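Local coordinates for anaphase-promoting complex subunit CUT9 (Schizosaccharomyces pombe, PDB 2XPI), which forms part of the anaphase-promoting complex/cyclosome, an E3 ubiquitin ligase that controls progression through mitosis and the G1 phase, at residues 45-57 against 191-203. Numbering follows the deposited sequence.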
loop_
_atom_site.group_PDB
_atom_site.type_symbol
_atom_site.label_atom_id
_atom_site.label_comp_id
_atom_site.label_asym_id
_atom_site.label_seq_id
_atom_site.Cartn_x
_atom_site.Cartn_y
_atom_site.Cartn_z
ATOM N N ASN A 45 3.006 -30.229 -12.025
ATOM C CA ASN A 45 3.862 -29.158 -11.508
ATOM C C ASN A 45 3.181 -27.781 -11.589
ATOM O O ASN A 45 2.787 -27.194 -10.565
ATOM C CB ASN A 45 5.207 -29.127 -12.251
ATOM C CG ASN A 45 6.342 -28.522 -11.404
ATOM O OD1 ASN A 45 6.114 -27.985 -10.308
ATOM N ND2 ASN A 45 7.572 -28.616 -11.913
ATOM N N SER A 46 3.052 -27.267 -12.812
ATOM C CA SER A 46 2.284 -26.056 -13.032
ATOM C C SER A 46 0.803 -26.422 -13.034
ATOM O O SER A 46 -0.063 -25.569 -13.183
ATOM C CB SER A 46 2.676 -25.398 -14.351
ATOM O OG SER A 46 2.172 -26.142 -15.447
ATOM N N GLN A 47 0.527 -27.709 -12.873
ATOM C CA GLN A 47 -0.837 -28.200 -12.783
ATOM C C GLN A 47 -1.353 -28.056 -11.366
ATOM O O GLN A 47 -2.527 -28.285 -11.107
ATOM C CB GLN A 47 -0.908 -29.677 -13.187
ATOM C CG GLN A 47 -0.437 -29.964 -14.590
ATOM C CD GLN A 47 -1.037 -29.001 -15.586
ATOM O OE1 GLN A 47 -2.234 -29.045 -15.868
ATOM N NE2 GLN A 47 -0.208 -28.106 -16.111
ATOM N N LEU A 48 -0.481 -27.696 -10.435
ATOM C CA LEU A 48 -0.933 -27.522 -9.065
ATOM C C LEU A 48 -0.930 -26.041 -8.649
ATOM O O LEU A 48 -0.529 -25.161 -9.418
ATOM C CB LEU A 48 -0.097 -28.383 -8.104
ATOM C CG LEU A 48 -0.073 -29.915 -8.315
ATOM C CD1 LEU A 48 0.923 -30.591 -7.371
ATOM C CD2 LEU A 48 -1.462 -30.546 -8.173
ATOM N N SER A 49 -1.395 -25.775 -7.429
ATOM C CA SER A 49 -1.450 -24.413 -6.896
ATOM C C SER A 49 -0.624 -24.316 -5.621
ATOM O O SER A 49 0.153 -25.205 -5.314
ATOM C CB SER A 49 -2.897 -24.018 -6.594
ATOM O OG SER A 49 -3.433 -24.818 -5.552
ATOM N N THR A 50 -0.792 -23.243 -4.867
ATOM C CA THR A 50 -0.019 -23.112 -3.647
ATOM C C THR A 50 -0.492 -24.075 -2.559
ATOM O O THR A 50 0.278 -24.448 -1.696
ATOM C CB THR A 50 -0.007 -21.675 -3.128
ATOM O OG1 THR A 50 -1.353 -21.240 -2.887
ATOM C CG2 THR A 50 0.634 -20.782 -4.163
ATOM N N LEU A 51 -1.749 -24.489 -2.612
ATOM C CA LEU A 51 -2.247 -25.457 -1.655
ATOM C C LEU A 51 -1.267 -26.608 -1.471
ATOM O O LEU A 51 -1.071 -27.078 -0.355
ATOM C CB LEU A 51 -3.624 -25.975 -2.075
ATOM C CG LEU A 51 -4.709 -24.894 -2.120
ATOM C CD1 LEU A 51 -6.087 -25.512 -2.344
ATOM C CD2 LEU A 51 -4.675 -24.076 -0.827
ATOM N N THR A 52 -0.644 -27.050 -2.560
ATOM C CA THR A 52 0.348 -28.132 -2.516
ATOM C C THR A 52 1.609 -27.805 -1.680
ATOM O O THR A 52 2.220 -28.697 -1.105
ATOM C CB THR A 52 0.760 -28.564 -3.941
ATOM O OG1 THR A 52 -0.235 -29.434 -4.483
ATOM C CG2 THR A 52 2.075 -29.316 -3.923
ATOM N N ILE A 53 1.973 -26.527 -1.619
ATOM C CA ILE A 53 3.120 -26.039 -0.858
ATOM C C ILE A 53 2.738 -25.549 0.535
ATOM O O ILE A 53 3.575 -25.031 1.254
ATOM C CB ILE A 53 3.719 -24.761 -1.485
ATOM C CG1 ILE A 53 3.971 -24.887 -2.970
ATOM C CG2 ILE A 53 5.041 -24.399 -0.830
ATOM C CD1 ILE A 53 4.505 -23.579 -3.507
ATOM N N SER A 54 1.474 -25.617 0.908
ATOM C CA SER A 54 1.132 -25.132 2.227
ATOM C C SER A 54 1.784 -26.047 3.292
ATOM O O SER A 54 1.760 -27.269 3.158
ATOM C CB SER A 54 -0.379 -25.085 2.388
ATOM O OG SER A 54 -0.720 -24.651 3.690
ATOM N N PRO A 55 2.407 -25.457 4.323
ATOM C CA PRO A 55 2.888 -26.245 5.465
ATOM C C PRO A 55 1.777 -27.125 6.022
ATOM O O PRO A 55 2.055 -28.214 6.502
ATOM C CB PRO A 55 3.248 -25.189 6.509
ATOM C CG PRO A 55 3.449 -23.917 5.730
ATOM C CD PRO A 55 2.741 -24.028 4.428
ATOM N N MET A 56 0.533 -26.669 5.939
ATOM C CA MET A 56 -0.593 -27.425 6.489
ATOM C C MET A 56 -0.812 -28.784 5.833
ATOM O O MET A 56 -1.754 -29.476 6.197
ATOM C CB MET A 56 -1.891 -26.615 6.413
ATOM C CG MET A 56 -1.909 -25.380 7.305
ATOM S SD MET A 56 -1.754 -25.838 9.043
ATOM C CE MET A 56 -3.372 -26.570 9.293
ATOM N N THR A 57 0.026 -29.157 4.860
ATOM C CA THR A 57 -0.072 -30.482 4.225
ATOM C C THR A 57 0.484 -31.546 5.162
ATOM O O THR A 57 0.266 -32.740 4.961
ATOM C CB THR A 57 0.708 -30.601 2.895
ATOM O OG1 THR A 57 2.090 -30.296 3.122
ATOM C CG2 THR A 57 0.125 -29.678 1.802
ATOM N N MET A 191 -2.348 -33.710 -10.679
ATOM C CA MET A 191 -3.666 -33.524 -11.295
ATOM C C MET A 191 -4.436 -32.283 -10.789
ATOM O O MET A 191 -4.541 -31.291 -11.517
ATOM C CB MET A 191 -4.519 -34.803 -11.178
ATOM C CG MET A 191 -4.851 -35.260 -9.750
ATOM S SD MET A 191 -3.424 -35.837 -8.814
ATOM C CE MET A 191 -2.783 -37.100 -9.907
ATOM N N GLN A 192 -4.965 -32.347 -9.559
ATOM C CA GLN A 192 -5.739 -31.241 -8.957
ATOM C C GLN A 192 -5.709 -31.225 -7.414
ATOM O O GLN A 192 -6.011 -32.230 -6.777
ATOM C CB GLN A 192 -7.203 -31.278 -9.433
ATOM C CG GLN A 192 -7.467 -30.643 -10.804
ATOM C CD GLN A 192 -8.938 -30.677 -11.205
ATOM O OE1 GLN A 192 -9.836 -30.703 -10.356
ATOM N NE2 GLN A 192 -9.188 -30.678 -12.509
ATOM N N ASP A 193 -5.381 -30.076 -6.824
ATOM C CA ASP A 193 -5.276 -29.945 -5.367
ATOM C C ASP A 193 -6.327 -29.048 -4.684
ATOM O O ASP A 193 -6.374 -28.979 -3.456
ATOM C CB ASP A 193 -3.879 -29.446 -4.984
ATOM C CG ASP A 193 -3.607 -28.042 -5.488
ATOM O OD1 ASP A 193 -4.582 -27.311 -5.788
ATOM O OD2 ASP A 193 -2.419 -27.669 -5.589
ATOM N N GLY A 194 -7.149 -28.349 -5.464
ATOM C CA GLY A 194 -8.221 -27.553 -4.901
ATOM C C GLY A 194 -8.077 -26.070 -5.208
ATOM O O GLY A 194 -9.045 -25.317 -5.091
ATOM N N GLY A 195 -6.864 -25.654 -5.577
ATOM C CA GLY A 195 -6.588 -24.269 -5.932
ATOM C C GLY A 195 -6.539 -24.051 -7.429
ATOM O O GLY A 195 -6.771 -24.995 -8.192
ATOM N N ILE A 196 -6.273 -22.809 -7.844
ATOM C CA ILE A 196 -6.123 -22.436 -9.261
ATOM C C ILE A 196 -4.832 -23.018 -9.824
ATOM O O ILE A 196 -3.777 -22.843 -9.226
ATOM C CB ILE A 196 -5.971 -20.908 -9.459
ATOM C CG1 ILE A 196 -6.877 -20.086 -8.524
ATOM C CG2 ILE A 196 -6.103 -20.537 -10.941
ATOM C CD1 ILE A 196 -8.250 -20.512 -8.508
ATOM N N LYS A 197 -4.884 -23.684 -10.974
ATOM C CA LYS A 197 -3.659 -24.267 -11.527
ATOM C C LYS A 197 -2.698 -23.149 -11.814
ATOM O O LYS A 197 -3.066 -22.187 -12.448
ATOM C CB LYS A 197 -3.938 -25.031 -12.812
ATOM C CG LYS A 197 -4.839 -26.229 -12.638
ATOM C CD LYS A 197 -4.741 -27.125 -13.839
ATOM C CE LYS A 197 -5.599 -28.359 -13.651
ATOM N NZ LYS A 197 -5.259 -29.417 -14.651
ATOM N N LEU A 198 -1.468 -23.258 -11.335
ATOM C CA LEU A 198 -0.501 -22.198 -11.565
ATOM C C LEU A 198 -0.337 -21.920 -13.068
ATOM O O LEU A 198 -0.008 -20.796 -13.478
ATOM C CB LEU A 198 0.831 -22.514 -10.880
ATOM C CG LEU A 198 0.864 -22.250 -9.371
ATOM C CD1 LEU A 198 2.143 -22.785 -8.731
ATOM C CD2 LEU A 198 0.702 -20.758 -9.075
ATOM N N GLU A 199 -0.586 -22.928 -13.896
ATOM C CA GLU A 199 -0.603 -22.703 -15.335
ATOM C C GLU A 199 -1.627 -21.615 -15.702
ATOM O O GLU A 199 -1.358 -20.750 -16.539
ATOM C CB GLU A 199 -0.922 -23.992 -16.093
ATOM C CG GLU A 199 -0.932 -23.802 -17.611
ATOM C CD GLU A 199 -1.304 -25.063 -18.372
ATOM O OE1 GLU A 199 -1.450 -26.135 -17.734
ATOM O OE2 GLU A 199 -1.453 -24.978 -19.613
ATOM N N ALA A 200 -2.804 -21.652 -15.078
ATOM C CA ALA A 200 -3.810 -20.649 -15.360
ATOM C C ALA A 200 -3.298 -19.286 -14.948
ATOM O O ALA A 200 -3.284 -18.342 -15.749
ATOM C CB ALA A 200 -5.060 -20.960 -14.642
ATOM N N SER A 201 -2.845 -19.196 -13.703
ATOM C CA SER A 201 -2.410 -17.939 -13.109
ATOM C C SER A 201 -1.323 -17.241 -13.905
ATOM O O SER A 201 -1.270 -16.012 -13.959
ATOM C CB SER A 201 -1.942 -18.170 -11.669
ATOM O OG SER A 201 -3.015 -18.669 -10.874
ATOM N N MET A 202 -0.445 -18.012 -14.527
ATOM C CA MET A 202 0.605 -17.399 -15.326
ATOM C C MET A 202 0.099 -16.855 -16.691
ATOM O O MET A 202 0.647 -15.880 -17.215
ATOM C CB MET A 202 1.797 -18.355 -15.475
ATOM C CG MET A 202 2.504 -18.640 -14.158
ATOM S SD MET A 202 4.097 -19.466 -14.362
ATOM C CE MET A 202 3.632 -21.179 -14.531
ATOM N N CYS A 203 -0.944 -17.469 -17.254
ATOM C CA CYS A 203 -1.573 -16.930 -18.470
ATOM C C CYS A 203 -2.296 -15.645 -18.122
ATOM O O CYS A 203 -2.375 -14.741 -18.946
ATOM C CB CYS A 203 -2.594 -17.897 -19.074
ATOM S SG CYS A 203 -1.931 -19.350 -19.922
#
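D193 reaches into the bend of segment 45-57 and binds S49 and T52 through its carboxylate. Its CB lies beside the OG1 of T52 and the CD2 methyl of L48. A chi1 of 65° sets CG between the backbone N and the carbonyl carbon, with both oxygens facing S49. At the tip, D193 OD1 accepts from S49 OG (2.8 Å) on its syn side, and nearly along the C-O axis from G195 N (2.8 Å), closing an Asx turn. D193 OD2 takes the backbone N-H of S49 (S49 N to D193 OD2 2.8 Å), also syn. The anti lone pair of D193 OD2 receives T52 OG1 (3.0 Å); the T52 side chain crosses that of D193 at about a right angle. Four donors thus grip one carboxylate and probably favour its ionised form. Small, polar S49 suits this place because its backbone and hydroxyl each serve one oxygen; G195, lacking a side chain, lets the backbone pass close to S49 OG. The CD1 of L51 covers the G194-G195 peptide.

Farther along segment 191-203, the type I turn N45-L48 meets the start of helix 198-212, which opens TPR 4; K197 stands at the N-cap position. The first amides of a helix have no preceding helical carbonyl to pair with, and here the loop supplies two: L198 N donates to L48 O (2.9 Å) from above the carbonyl plane, and E199 N to S46 O (2.8 Å) within it. Q47, bent at chi2 (-47°), offers an amide that serves both charges: Q47 NE2 gives E199 OE1 a nearly straight bond (2.8 Å), while Q47 OE1 accepts from K197 NZ in a longer one (3.3 Å). TPR repeats 1-7 mediate homodimerization, and the second subunit approaches here too, its D93 binding T50 OG1 and its Q97 binding I196 O.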